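Intergenic-region protein (Escherichia coli CFT073, PDB 2WJ9) probably counteracts host restriction enzymes, as an ArdB-type member of the antirestriction protein family. Local coordinates at residues Trp117-Ala122 with Ala128-Glu133; Leu168-Pro171 with Ala175-Arg178; Arg76-Met81 with Ala103-Glu108; Ala135-Cys140 with Tyr161-Tyr166. All blocks are in the same frame, centred on the assembly; numbering follows the deposited sequence.

Contact 1. Residues Trp117-Ala122 with Ala128-Glu133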
loop_
_atom_site.group_PDB
_atom_site.type_symbol
_atom_site.label_atom_id
_atom_site.label_comp_id
_atom_site.label_asym_id
_atom_site.label_seq_id
_atom_site.Cartn_x
_atom_site.Cartn_y
_atom_site.Cartn_z
ATOM N N TRP B 117 -11.082 -2.557 24.901
ATOM C CA TRP B 117 -9.782 -2.988 25.430
ATOM C C TRP B 117 -8.801 -1.823 25.532
ATOM O O TRP B 117 -8.809 -0.917 24.702
ATOM C CB TRP B 117 -9.147 -4.064 24.542
ATOM C CG TRP B 117 -9.875 -5.375 24.470
ATOM C CD1 TRP B 117 -10.885 -5.817 25.282
ATOM C CD2 TRP B 117 -9.612 -6.435 23.544
ATOM N NE1 TRP B 117 -11.277 -7.082 24.901
ATOM C CE2 TRP B 117 -10.511 -7.483 23.837
ATOM C CE3 TRP B 117 -8.713 -6.593 22.484
ATOM C CZ2 TRP B 117 -10.532 -8.676 23.104
ATOM C CZ3 TRP B 117 -8.732 -7.779 21.757
ATOM C CH2 TRP B 117 -9.637 -8.803 22.069
ATOM N N VAL B 118 -7.940 -1.867 26.544
ATOM C CA VAL B 118 -6.840 -0.913 26.671
ATOM C C VAL B 118 -5.525 -1.567 26.257
ATOM O O VAL B 118 -5.164 -2.630 26.775
ATOM C CB VAL B 118 -6.697 -0.403 28.117
ATOM C CG1 VAL B 118 -5.552 0.608 28.215
ATOM C CG2 VAL B 118 -8.007 0.210 28.598
ATOM N N LEU B 119 -4.826 -0.931 25.318
ATOM C CA LEU B 119 -3.546 -1.420 24.809
ATOM C C LEU B 119 -2.431 -0.450 25.181
ATOM O O LEU B 119 -2.674 0.746 25.347
ATOM C CB LEU B 119 -3.597 -1.578 23.285
ATOM C CG LEU B 119 -4.338 -2.801 22.730
ATOM C CD1 LEU B 119 -5.807 -2.785 23.095
ATOM C CD2 LEU B 119 -4.165 -2.877 21.215
ATOM N N PHE B 120 -1.215 -0.976 25.313
ATOM C CA PHE B 120 -0.023 -0.164 25.571
ATOM C C PHE B 120 1.167 -0.698 24.776
ATOM O O PHE B 120 1.512 -1.874 24.882
ATOM C CB PHE B 120 0.325 -0.147 27.060
ATOM C CG PHE B 120 1.631 0.547 27.372
ATOM C CD1 PHE B 120 1.739 1.929 27.277
ATOM C CD2 PHE B 120 2.756 -0.184 27.734
ATOM C CE1 PHE B 120 2.945 2.577 27.559
ATOM C CE2 PHE B 120 3.965 0.454 28.013
ATOM C CZ PHE B 120 4.057 1.837 27.922
ATOM N N ASN B 121 1.783 0.178 23.988
ATOM C CA ASN B 121 2.977 -0.155 23.216
ATOM C C ASN B 121 4.218 0.467 23.865
ATOM O O ASN B 121 4.386 1.684 23.863
ATOM C CB ASN B 121 2.823 0.340 21.777
ATOM C CG ASN B 121 3.951 -0.128 20.857
ATOM O OD1 ASN B 121 4.938 -0.715 21.300
ATOM N ND2 ASN B 121 3.800 0.137 19.569
ATOM N N ALA B 122 5.087 -0.384 24.402
ATOM C CA ALA B 122 6.339 0.066 25.019
ATOM C C ALA B 122 7.347 0.693 24.042
ATOM O O ALA B 122 8.185 1.497 24.462
ATOM C CB ALA B 122 6.996 -1.087 25.794
ATOM N N ALA B 128 -3.818 3.363 24.446
ATOM C CA ALA B 128 -4.994 3.636 23.624
ATOM C C ALA B 128 -6.126 2.673 23.951
ATOM O O ALA B 128 -5.898 1.483 24.159
ATOM C CB ALA B 128 -4.644 3.557 22.144
ATOM N N GLU B 129 -7.343 3.214 23.991
ATOM C CA GLU B 129 -8.554 2.447 24.253
ATOM C C GLU B 129 -9.302 2.238 22.932
ATOM O O GLU B 129 -9.491 3.183 22.175
ATOM C CB GLU B 129 -9.427 3.192 25.259
ATOM C CG GLU B 129 -10.549 2.369 25.863
ATOM C CD GLU B 129 -11.219 3.053 27.041
ATOM O OE1 GLU B 129 -10.763 4.146 27.464
ATOM O OE2 GLU B 129 -12.218 2.500 27.548
ATOM N N MET B 130 -9.716 1.006 22.657
ATOM C CA MET B 130 -10.368 0.690 21.384
ATOM C C MET B 130 -11.176 -0.613 21.429
ATOM O O MET B 130 -11.030 -1.421 22.345
ATOM C CB MET B 130 -9.326 0.637 20.247
ATOM C CG MET B 130 -8.352 -0.557 20.295
ATOM S SD MET B 130 -6.958 -0.395 19.143
ATOM C CE MET B 130 -5.932 0.696 20.131
ATOM N N SER B 131 -12.020 -0.811 20.419
ATOM C CA SER B 131 -12.815 -2.038 20.297
ATOM C C SER B 131 -11.921 -3.261 20.082
ATOM O O SER B 131 -10.786 -3.130 19.606
ATOM C CB SER B 131 -13.812 -1.932 19.137
ATOM O OG SER B 131 -13.147 -1.838 17.887
ATOM N N PRO B 132 -12.410 -4.456 20.460
ATOM C CA PRO B 132 -11.700 -5.682 20.068
ATOM C C PRO B 132 -11.350 -5.765 18.570
ATOM O O PRO B 132 -10.213 -6.144 18.246
ATOM C CB PRO B 132 -12.665 -6.787 20.503
ATOM C CG PRO B 132 -13.349 -6.201 21.709
ATOM C CD PRO B 132 -13.565 -4.757 21.334
ATOM N N GLU B 133 -12.281 -5.403 17.678
ATOM C CA GLU B 133 -11.979 -5.380 16.220
ATOM C C GLU B 133 -10.760 -4.519 15.914
ATOM O O GLU B 133 -9.844 -4.954 15.204
ATOM C CB GLU B 133 -13.148 -4.881 15.317
ATOM C CG GLU B 133 -12.922 -5.252 13.787
ATOM C CD GLU B 133 -13.431 -4.246 12.716
ATOM O OE1 GLU B 133 -13.928 -3.151 13.045
ATOM O OE2 GLU B 133 -13.317 -4.575 11.493
#

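Contact 2. Residues Leu168-Pro171 with Ala175-Arg178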
loop_
_atom_site.group_PDB
_atom_site.type_symbol
_atom_site.label_atom_id
_atom_site.label_comp_id
_atom_site.label_asym_id
_atom_site.label_seq_id
_atom_site.Cartn_x
_atom_site.Cartn_y
_atom_site.Cartn_z
ATOM N N LEU B 168 -6.941 3.384 7.766
ATOM C CA LEU B 168 -7.053 4.818 7.507
ATOM C C LEU B 168 -8.501 5.260 7.297
ATOM O O LEU B 168 -8.810 6.430 7.494
ATOM C CB LEU B 168 -6.173 5.237 6.315
ATOM C CG LEU B 168 -4.663 5.246 6.609
ATOM C CD1 LEU B 168 -3.837 5.394 5.319
ATOM C CD2 LEU B 168 -4.306 6.346 7.596
ATOM N N GLN B 169 -9.376 4.334 6.901
ATOM C CA GLN B 169 -10.800 4.628 6.705
ATOM C C GLN B 169 -11.666 4.273 7.924
ATOM O O GLN B 169 -12.864 4.556 7.933
ATOM C CB GLN B 169 -11.342 3.877 5.481
ATOM C CG GLN B 169 -10.722 4.306 4.143
ATOM C CD GLN B 169 -11.368 3.650 2.933
ATOM O OE1 GLN B 169 -12.313 2.862 3.049
ATOM N NE2 GLN B 169 -10.865 3.994 1.749
ATOM N N HIS B 170 -11.056 3.653 8.934
ATOM C CA HIS B 170 -11.785 3.065 10.078
ATOM C C HIS B 170 -12.234 4.142 11.070
ATOM O O HIS B 170 -11.516 5.115 11.275
ATOM C CB HIS B 170 -10.876 2.050 10.785
ATOM C CG HIS B 170 -11.605 1.083 11.670
ATOM N ND1 HIS B 170 -11.928 1.368 12.980
ATOM C CD2 HIS B 170 -12.039 -0.181 11.445
ATOM C CE1 HIS B 170 -12.555 0.335 13.514
ATOM N NE2 HIS B 170 -12.643 -0.617 12.601
ATOM N N PRO B 171 -13.424 3.975 11.690
ATOM C CA PRO B 171 -13.881 4.931 12.712
ATOM C C PRO B 171 -12.908 5.130 13.874
ATOM O O PRO B 171 -12.889 6.200 14.472
ATOM C CB PRO B 171 -15.186 4.321 13.237
ATOM C CG PRO B 171 -15.596 3.306 12.256
ATOM C CD PRO B 171 -14.407 2.902 11.446
ATOM N N ALA B 175 -6.991 5.878 17.163
ATOM C CA ALA B 175 -6.466 4.951 18.171
ATOM C C ALA B 175 -5.532 3.898 17.558
ATOM O O ALA B 175 -4.491 3.581 18.124
ATOM C CB ALA B 175 -7.609 4.284 18.934
ATOM N N ILE B 176 -5.898 3.361 16.394
ATOM C CA ILE B 176 -5.064 2.352 15.725
ATOM C C ILE B 176 -3.694 2.939 15.370
ATOM O O ILE B 176 -2.665 2.325 15.639
ATOM C CB ILE B 176 -5.740 1.806 14.443
ATOM C CG1 ILE B 176 -7.020 1.042 14.788
ATOM C CG2 ILE B 176 -4.765 0.908 13.632
ATOM C CD1 ILE B 176 -7.948 0.791 13.590
ATOM N N MET B 177 -3.689 4.134 14.784
ATOM C CA MET B 177 -2.446 4.773 14.350
ATOM C C MET B 177 -1.603 5.208 15.542
ATOM O O MET B 177 -0.380 5.239 15.458
ATOM C CB MET B 177 -2.733 5.973 13.449
ATOM C CG MET B 177 -3.262 5.576 12.084
ATOM S SD MET B 177 -2.010 4.709 11.113
ATOM C CE MET B 177 -3.035 3.648 10.131
ATOM N N ARG B 178 -2.261 5.534 16.651
ATOM C CA ARG B 178 -1.557 5.926 17.881
ATOM C C ARG B 178 -0.763 4.755 18.454
ATOM O O ARG B 178 0.393 4.909 18.851
ATOM C CB ARG B 178 -2.551 6.460 18.921
ATOM C CG ARG B 178 -2.012 6.595 20.338
ATOM C CD ARG B 178 -2.941 7.471 21.182
ATOM N NE ARG B 178 -2.469 7.651 22.549
ATOM C CZ ARG B 178 -1.466 8.446 22.913
ATOM N NH1 ARG B 178 -0.792 9.152 22.007
ATOM N NH2 ARG B 178 -1.132 8.534 24.196
#

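Contact 3. Residues Arg76-Met81 with Ala103-Glu108. With SO4 (sulfate ion), chain H.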
loop_
_atom_site.group_PDB
_atom_site.type_symbol
_atom_site.label_atom_id
_atom_site.label_comp_id
_atom_site.label_asym_id
_atom_site.label_seq_id
_atom_site.Cartn_x
_atom_site.Cartn_y
_atom_site.Cartn_z
ATOM N N ARG B 76 2.131 -15.228 15.377
ATOM C CA ARG B 76 2.793 -13.920 15.530
ATOM C C ARG B 76 1.799 -12.793 15.873
ATOM O O ARG B 76 2.112 -11.909 16.677
ATOM C CB ARG B 76 3.624 -13.560 14.292
ATOM C CG ARG B 76 4.917 -14.361 14.177
ATOM C CD ARG B 76 5.693 -14.040 12.899
ATOM N NE ARG B 76 6.638 -15.094 12.562
ATOM C CZ ARG B 76 7.787 -15.326 13.185
ATOM N NH1 ARG B 76 8.170 -14.587 14.228
ATOM N NH2 ARG B 76 8.555 -16.326 12.774
ATOM N N VAL B 77 0.613 -12.828 15.258
ATOM C CA VAL B 77 -0.454 -11.859 15.572
ATOM C C VAL B 77 -0.865 -11.976 17.047
ATOM O O VAL B 77 -0.948 -10.974 17.763
ATOM C CB VAL B 77 -1.703 -12.036 14.679
ATOM C CG1 VAL B 77 -2.820 -11.098 15.130
ATOM C CG2 VAL B 77 -1.363 -11.770 13.193
ATOM N N PHE B 78 -1.109 -13.201 17.506
ATOM C CA PHE B 78 -1.449 -13.428 18.920
ATOM C C PHE B 78 -0.309 -12.967 19.842
ATOM O O PHE B 78 -0.559 -12.443 20.930
ATOM C CB PHE B 78 -1.802 -14.902 19.185
ATOM C CG PHE B 78 -3.164 -15.322 18.658
ATOM C CD1 PHE B 78 -4.300 -14.561 18.921
ATOM C CD2 PHE B 78 -3.316 -16.507 17.946
ATOM C CE1 PHE B 78 -5.559 -14.964 18.456
ATOM C CE2 PHE B 78 -4.569 -16.916 17.477
ATOM C CZ PHE B 78 -5.687 -16.144 17.722
ATOM N N GLY B 79 0.933 -13.158 19.399
ATOM C CA GLY B 79 2.108 -12.680 20.134
ATOM C C GLY B 79 2.090 -11.170 20.291
ATOM O O GLY B 79 2.278 -10.659 21.388
ATOM N N TRP B 80 1.859 -10.450 19.195
ATOM C CA TRP B 80 1.738 -8.986 19.275
ATOM C C TRP B 80 0.565 -8.561 20.176
ATOM O O TRP B 80 0.693 -7.625 20.963
ATOM C CB TRP B 80 1.629 -8.341 17.885
ATOM C CG TRP B 80 2.958 -8.171 17.214
ATOM C CD1 TRP B 80 3.448 -8.894 16.171
ATOM C CD2 TRP B 80 3.988 -7.236 17.572
ATOM N NE1 TRP B 80 4.712 -8.458 15.840
ATOM C CE2 TRP B 80 5.068 -7.443 16.686
ATOM C CE3 TRP B 80 4.092 -6.232 18.540
ATOM C CZ2 TRP B 80 6.241 -6.684 16.739
ATOM C CZ3 TRP B 80 5.274 -5.485 18.608
ATOM C CH2 TRP B 80 6.325 -5.714 17.707
ATOM N N MET B 81 -0.559 -9.265 20.080
ATOM C CA MET B 81 -1.744 -8.926 20.872
ATOM C C MET B 81 -1.440 -9.082 22.374
ATOM O O MET B 81 -1.857 -8.249 23.196
ATOM C CB MET B 81 -2.931 -9.792 20.426
ATOM C CG MET B 81 -4.303 -9.332 20.877
ATOM S SD MET B 81 -4.772 -7.682 20.349
ATOM C CE MET B 81 -4.567 -6.795 21.891
ATOM N N ALA B 103 -6.230 -8.964 3.740
ATOM C CA ALA B 103 -6.818 -9.984 4.607
ATOM C C ALA B 103 -6.254 -9.811 6.018
ATOM O O ALA B 103 -5.123 -9.328 6.189
ATOM C CB ALA B 103 -6.522 -11.396 4.064
ATOM N N PHE B 104 -7.041 -10.190 7.018
ATOM C CA PHE B 104 -6.623 -10.047 8.420
ATOM C C PHE B 104 -7.433 -10.942 9.371
ATOM O O PHE B 104 -8.321 -11.686 8.956
ATOM C CB PHE B 104 -6.675 -8.572 8.851
ATOM C CG PHE B 104 -8.061 -7.991 8.922
ATOM C CD1 PHE B 104 -8.717 -7.877 10.134
ATOM C CD2 PHE B 104 -8.705 -7.539 7.775
ATOM C CE1 PHE B 104 -9.992 -7.327 10.215
ATOM C CE2 PHE B 104 -9.984 -6.988 7.848
ATOM C CZ PHE B 104 -10.625 -6.879 9.063
ATOM N N MET B 105 -7.099 -10.903 10.652
ATOM C CA MET B 105 -7.874 -11.618 11.664
ATOM C C MET B 105 -8.170 -10.687 12.828
ATOM O O MET B 105 -7.338 -9.856 13.184
ATOM C CB MET B 105 -7.139 -12.876 12.152
ATOM C CG MET B 105 -5.849 -12.620 12.913
ATOM S SD MET B 105 -4.921 -14.120 13.350
ATOM C CE MET B 105 -6.233 -15.184 13.890
ATOM N N ALA B 106 -9.359 -10.824 13.402
ATOM C CA ALA B 106 -9.777 -9.981 14.529
ATOM C C ALA B 106 -10.981 -10.582 15.244
ATOM O O ALA B 106 -11.656 -11.453 14.702
ATOM C CB ALA B 106 -10.131 -8.579 14.014
ATOM N N PRO B 107 -11.254 -10.125 16.472
ATOM C CA PRO B 107 -12.609 -10.322 16.991
ATOM C C PRO B 107 -13.670 -9.552 16.180
ATOM O O PRO B 107 -13.347 -8.621 15.429
ATOM C CB PRO B 107 -12.527 -9.785 18.430
ATOM C CG PRO B 107 -11.062 -9.755 18.755
ATOM C CD PRO B 107 -10.371 -9.480 17.453
ATOM N N GLU B 108 -14.923 -9.958 16.344
ATOM C CA GLU B 108 -16.066 -9.381 15.631
ATOM C C GLU B 108 -16.204 -7.869 15.867
ATOM O O GLU B 108 -15.923 -7.393 16.966
ATOM C CB GLU B 108 -17.329 -10.086 16.133
ATOM C CG GLU B 108 -18.587 -9.851 15.351
ATOM C CD GLU B 108 -19.734 -10.659 15.927
ATOM O OE1 GLU B 108 -20.176 -11.627 15.268
ATOM O OE2 GLU B 108 -20.168 -10.348 17.056
HETATM S S SO4 H . 8.113 -11.837 16.656
HETATM O O1 SO4 H . 8.067 -10.377 16.770
HETATM O O2 SO4 H . 7.930 -12.434 17.977
HETATM O O3 SO4 H . 7.020 -12.194 15.734
HETATM O O4 SO4 H . 9.432 -12.242 16.147
#

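Contact 4. Residues Ala135-Cys140 with Tyr161-Tyr166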
loop_
_atom_site.group_PDB
_atom_site.type_symbol
_atom_site.label_atom_id
_atom_site.label_comp_id
_atom_site.label_asym_id
_atom_site.label_seq_id
_atom_site.Cartn_x
_atom_site.Cartn_y
_atom_site.Cartn_z
ATOM N N ALA B 135 -8.331 -3.408 17.893
ATOM C CA ALA B 135 -7.134 -4.049 18.458
ATOM C C ALA B 135 -6.542 -5.122 17.533
ATOM O O ALA B 135 -5.327 -5.167 17.311
ATOM C CB ALA B 135 -7.455 -4.647 19.821
ATOM N N GLY B 136 -7.402 -5.986 16.995
ATOM C CA GLY B 136 -6.977 -7.010 16.044
ATOM C C GLY B 136 -6.352 -6.430 14.776
ATOM O O GLY B 136 -5.336 -6.939 14.276
ATOM N N ILE B 137 -6.959 -5.369 14.248
ATOM C CA ILE B 137 -6.391 -4.668 13.086
ATOM C C ILE B 137 -4.977 -4.158 13.422
ATOM O O ILE B 137 -4.027 -4.384 12.666
ATOM C CB ILE B 137 -7.313 -3.523 12.608
ATOM C CG1 ILE B 137 -8.617 -4.099 12.019
ATOM C CG2 ILE B 137 -6.593 -2.656 11.594
ATOM C CD1 ILE B 137 -9.699 -3.058 11.748
ATOM N N ALA B 138 -4.843 -3.527 14.588
ATOM C CA ALA B 138 -3.556 -3.023 15.087
ATOM C C ALA B 138 -2.497 -4.121 15.221
ATOM O O ALA B 138 -1.360 -3.949 14.756
ATOM C CB ALA B 138 -3.752 -2.305 16.421
ATOM N N ALA B 139 -2.858 -5.247 15.832
ATOM C CA ALA B 139 -1.927 -6.374 15.961
ATOM C C ALA B 139 -1.462 -6.921 14.596
ATOM O O ALA B 139 -0.284 -7.263 14.415
ATOM C CB ALA B 139 -2.534 -7.482 16.807
ATOM N N CYS B 140 -2.388 -7.025 13.648
ATOM C CA CYS B 140 -2.038 -7.482 12.301
ATOM C C CYS B 140 -1.108 -6.506 11.554
ATOM O O CYS B 140 -0.171 -6.929 10.862
ATOM C CB CYS B 140 -3.304 -7.760 11.481
ATOM S SG CYS B 140 -4.291 -9.194 12.043
ATOM N N TYR B 161 0.268 -2.543 3.260
ATOM C CA TYR B 161 -0.343 -1.350 2.644
ATOM C C TYR B 161 -1.876 -1.509 2.506
ATOM O O TYR B 161 -2.634 -0.569 2.725
ATOM C CB TYR B 161 0.308 -1.020 1.281
ATOM C CG TYR B 161 1.638 -0.280 1.367
ATOM C CD1 TYR B 161 2.813 -0.868 0.925
ATOM C CD2 TYR B 161 1.715 1.024 1.866
ATOM C CE1 TYR B 161 4.034 -0.200 1.001
ATOM C CE2 TYR B 161 2.938 1.699 1.941
ATOM C CZ TYR B 161 4.088 1.075 1.514
ATOM O OH TYR B 161 5.306 1.717 1.579
ATOM N N ARG B 162 -2.330 -2.708 2.175
ATOM C CA ARG B 162 -3.764 -2.945 1.964
ATOM C C ARG B 162 -4.575 -2.844 3.265
ATOM O O ARG B 162 -5.631 -2.210 3.302
ATOM C CB ARG B 162 -3.987 -4.276 1.245
ATOM C CG ARG B 162 -3.627 -4.175 -0.237
ATOM C CD ARG B 162 -3.640 -5.503 -0.950
ATOM N NE ARG B 162 -3.471 -5.312 -2.391
ATOM C CZ ARG B 162 -3.297 -6.288 -3.273
ATOM N NH1 ARG B 162 -3.246 -7.557 -2.881
ATOM N NH2 ARG B 162 -3.173 -5.982 -4.560
ATOM N N LEU B 163 -4.067 -3.449 4.329
ATOM C CA LEU B 163 -4.694 -3.317 5.656
ATOM C C LEU B 163 -4.567 -1.897 6.228
ATOM O O LEU B 163 -5.502 -1.396 6.870
ATOM C CB LEU B 163 -4.123 -4.350 6.634
ATOM C CG LEU B 163 -4.763 -4.415 8.030
ATOM C CD1 LEU B 163 -6.249 -4.781 7.948
ATOM C CD2 LEU B 163 -3.985 -5.403 8.918
ATOM N N ARG B 164 -3.416 -1.256 6.012
ATOM C CA ARG B 164 -3.216 0.136 6.413
ATOM C C ARG B 164 -4.298 1.045 5.823
ATOM O O ARG B 164 -4.823 1.903 6.514
ATOM C CB ARG B 164 -1.805 0.627 6.029
ATOM C CG ARG B 164 -1.492 2.108 6.304
ATOM C CD ARG B 164 -0.024 2.379 5.923
ATOM N NE ARG B 164 0.408 3.778 5.954
ATOM C CZ ARG B 164 0.584 4.572 4.895
ATOM N NH1 ARG B 164 0.331 4.150 3.659
ATOM N NH2 ARG B 164 1.018 5.812 5.077
ATOM N N ASP B 165 -4.649 0.843 4.548
ATOM C CA ASP B 165 -5.724 1.642 3.926
ATOM C C ASP B 165 -7.081 1.448 4.617
ATOM O O ASP B 165 -7.813 2.412 4.824
ATOM C CB ASP B 165 -5.875 1.313 2.434
ATOM C CG ASP B 165 -4.887 2.052 1.553
ATOM O OD1 ASP B 165 -4.028 2.811 2.064
ATOM O OD2 ASP B 165 -4.987 1.879 0.314
ATOM N N TYR B 166 -7.407 0.207 4.964
ATOM C CA TYR B 166 -8.619 -0.091 5.738
ATOM C C TYR B 166 -8.603 0.620 7.102
ATOM O O TYR B 166 -9.633 1.172 7.535
ATOM C CB TYR B 166 -8.775 -1.605 5.913
ATOM C CG TYR B 166 -10.056 -2.033 6.594
ATOM C CD1 TYR B 166 -11.296 -1.796 6.010
ATOM C CD2 TYR B 166 -10.031 -2.704 7.813
ATOM C CE1 TYR B 166 -12.468 -2.198 6.626
ATOM C CE2 TYR B 166 -11.198 -3.103 8.434
ATOM C CZ TYR B 166 -12.417 -2.853 7.837
ATOM O OH TYR B 166 -13.593 -3.249 8.448
#

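Contact 1. Residues Trp117-Ala122 with Ala128-Glu133
P132 presses its CA-CB-CG side onto one face of the W117 indole, its ring tilted to it, and this contact closes one end of a short antiparallel hairpin. The proline CB stands 3.9 Å from the centroid of the W117 six-membered ring and 12° off the ring normal, a CH-pi contact, while P132 CG approaches W117 CE2 to 3.8 Å nearer the rim. W117, L119, A128 and M130 share one face of the sheet; on it, the W117 torsion that sets CG anti to the carbonyl carbon (chi1 -65°) carries the indole toward P132. M130 runs across L119 at about a right angle, its chain bending at chi3 so that CE comes 4.1 Å from L119 CD2. On the other face, V118 and E129 form a non-hydrogen-bonded pair whose side chains meet more loosely. Four backbone bonds hold the strands together: W117 N to M130 O at 2.8 Å, the return bond from M130 N to W117 O, and the same two-way pairing of L119 with A128. S131 follows the strand as N-cap of helix 132-151, its OG bonded to A134 N. The face bearing W117 and L119 is turned toward the fold: both side chains rest on A135 of helix 132-151, L119 also touches M81 and L84 of helix 73-84, and P107 of strand 103-107 packs against both W117 and P132.

Contact 2. Residues Leu168-Pro171 with Ala175-Arg178
L168 and H170 face M177 and I176 across the corner between two consecutive helices joined by a short linker, in which the chain leaves helix 154-168 and returns as helix 173-180. No hydrogen bond joins residues 168-171 to residues 175-178; what links them is packing at two points. The first is aliphatic. M177 bends at chi2 (-67°) and carries its methyl group across L168 at about a right angle, so that M177 CE lies 3.9 Å from L168 CD2. L168 departs from its backbone in the other direction, and only the end of the side chain comes round to the methionine. At the second point a methyl group meets a ring: the CD1 branch of I176 comes over one face of the H170 imidazole. This pair is more deeply buried than the first, and helix 132-151 backs it, with I137 against the histidine and A134 and L141 against the isoleucine.

Polar interactions fix the imidazole from outside the two segments. The backbone N of E172 donates to H170 ND1, a bond that ties the linker to the ring, while H170 NE2 pairs with the carboxylate oxygen OE1 of E133. With ND1 acting as acceptor, NE2 probably carries a proton, and two bonds at different corners of the ring would resist its rotation. M177 also packs on T41 of the second subunit, which brings this corner to the dimer interface. I176 CD1 sits above the imidazole plane, offset past the CG-ND1 bond, 4.1 Å from both H170 ND1 and H170 CG.

Contact 3. Residues Arg76-Met81 with Ala103-Glu108
M105 reaches V77 and F78 through two torsions: its CG is tucked over the backbone, flanked by N and C (chi1 66°), and the chain bends again at chi3 (-43°). The thioether is thereby directed from strand 103-107 onto helix 73-84. V77 and M105 run alongside each other, pointing opposite ways, with V77 CG1 4.1 Å from M105 CG and equally close to the sulfur. F78 crosses the methionine at about a right angle. Its CZ touches M105 CE at 4.0 Å, while M105 SD stands above the ring, 5.1 Å from the F78 centroid and 19° off the normal. Strand 93-98 borders the contact: W93 meets F78 edge to face and L95 touches M105; W60 of helix 59-64 also packs on M105.

Away from the strand, R76 reaches outward from the helix, its chain extended, to a sulfate ion, probably from the crystallisation liquor. Its NH1 donates to sulfate O3 at 3.1 Å, with the anion at the edge of the guanidinium, and R83 supplies a second bond. Between helix and strand, the apolar contact is a Met-aromatic interaction embedded in helix-on-sheet packing.

Contact 4. Residues Ala135-Cys140 with Tyr161-Tyr166
I137 and C140 pack against L163 and Y166 in an antiparallel helical hairpin, where helix 132-151 turns back as helix 154-168. The segment axes pass 10.4 Å apart at an angle of 152° between their directions. The two pairs of side chains, each three residues apart, interdigitate. L163 is the main bump from its helix: with CG anti to the backbone N (chi1 -175°), its fork reaches the hollow between I137 and C140, where CD2 lies 3.5 Å from C140 CB and 3.9 Å from the I137 carbonyl O, while CD1 faces I137 CG2. In return, I137 sends its CG1-CD1 branch toward Y166 and its CG2 branch toward L163, so that it fills the dip between these two residues. The tyrosine crosses I137 at about a right angle. No hydrogen bond spans the segments, and their fit rests on shape.

F104 of strand 103-107 lies against I137, C140 and L163, so the sheet covers one flank of the seam. Another face of helix 154-168, bearing Y161, R164 and D165, meets the second subunit, and there R164 and D165 form reciprocal salt bridges with D165 and R164 of that other chain. At its outer end Y166 OH forms a weak hydrogen bond with E133, while nearer the seam Y166 CE2 receives I137 CD1 at 3.6 Å.

How the contacts relate
Following the chain from its N terminus, contact 3 comes first: it closes a loop of 21 residues, joining helix 73-84 to strand 103-107. Contact 1 then closes the hairpin of strands 117-121 and 126-130, contact 4 brings helix 154-168 back along helix 132-151, and contact 2 closes the tightest turn, with three residues between its segments. The four are in series, so none nests within or crosses another. Helix 132-151 is their meeting place: it supplies segments to contacts 1 and 4 and backs contacts 2 and 3. Contacts 1 and 4 each touch the other three; only contacts 2 and 3 remain apart, about 7 Å between nearest atoms.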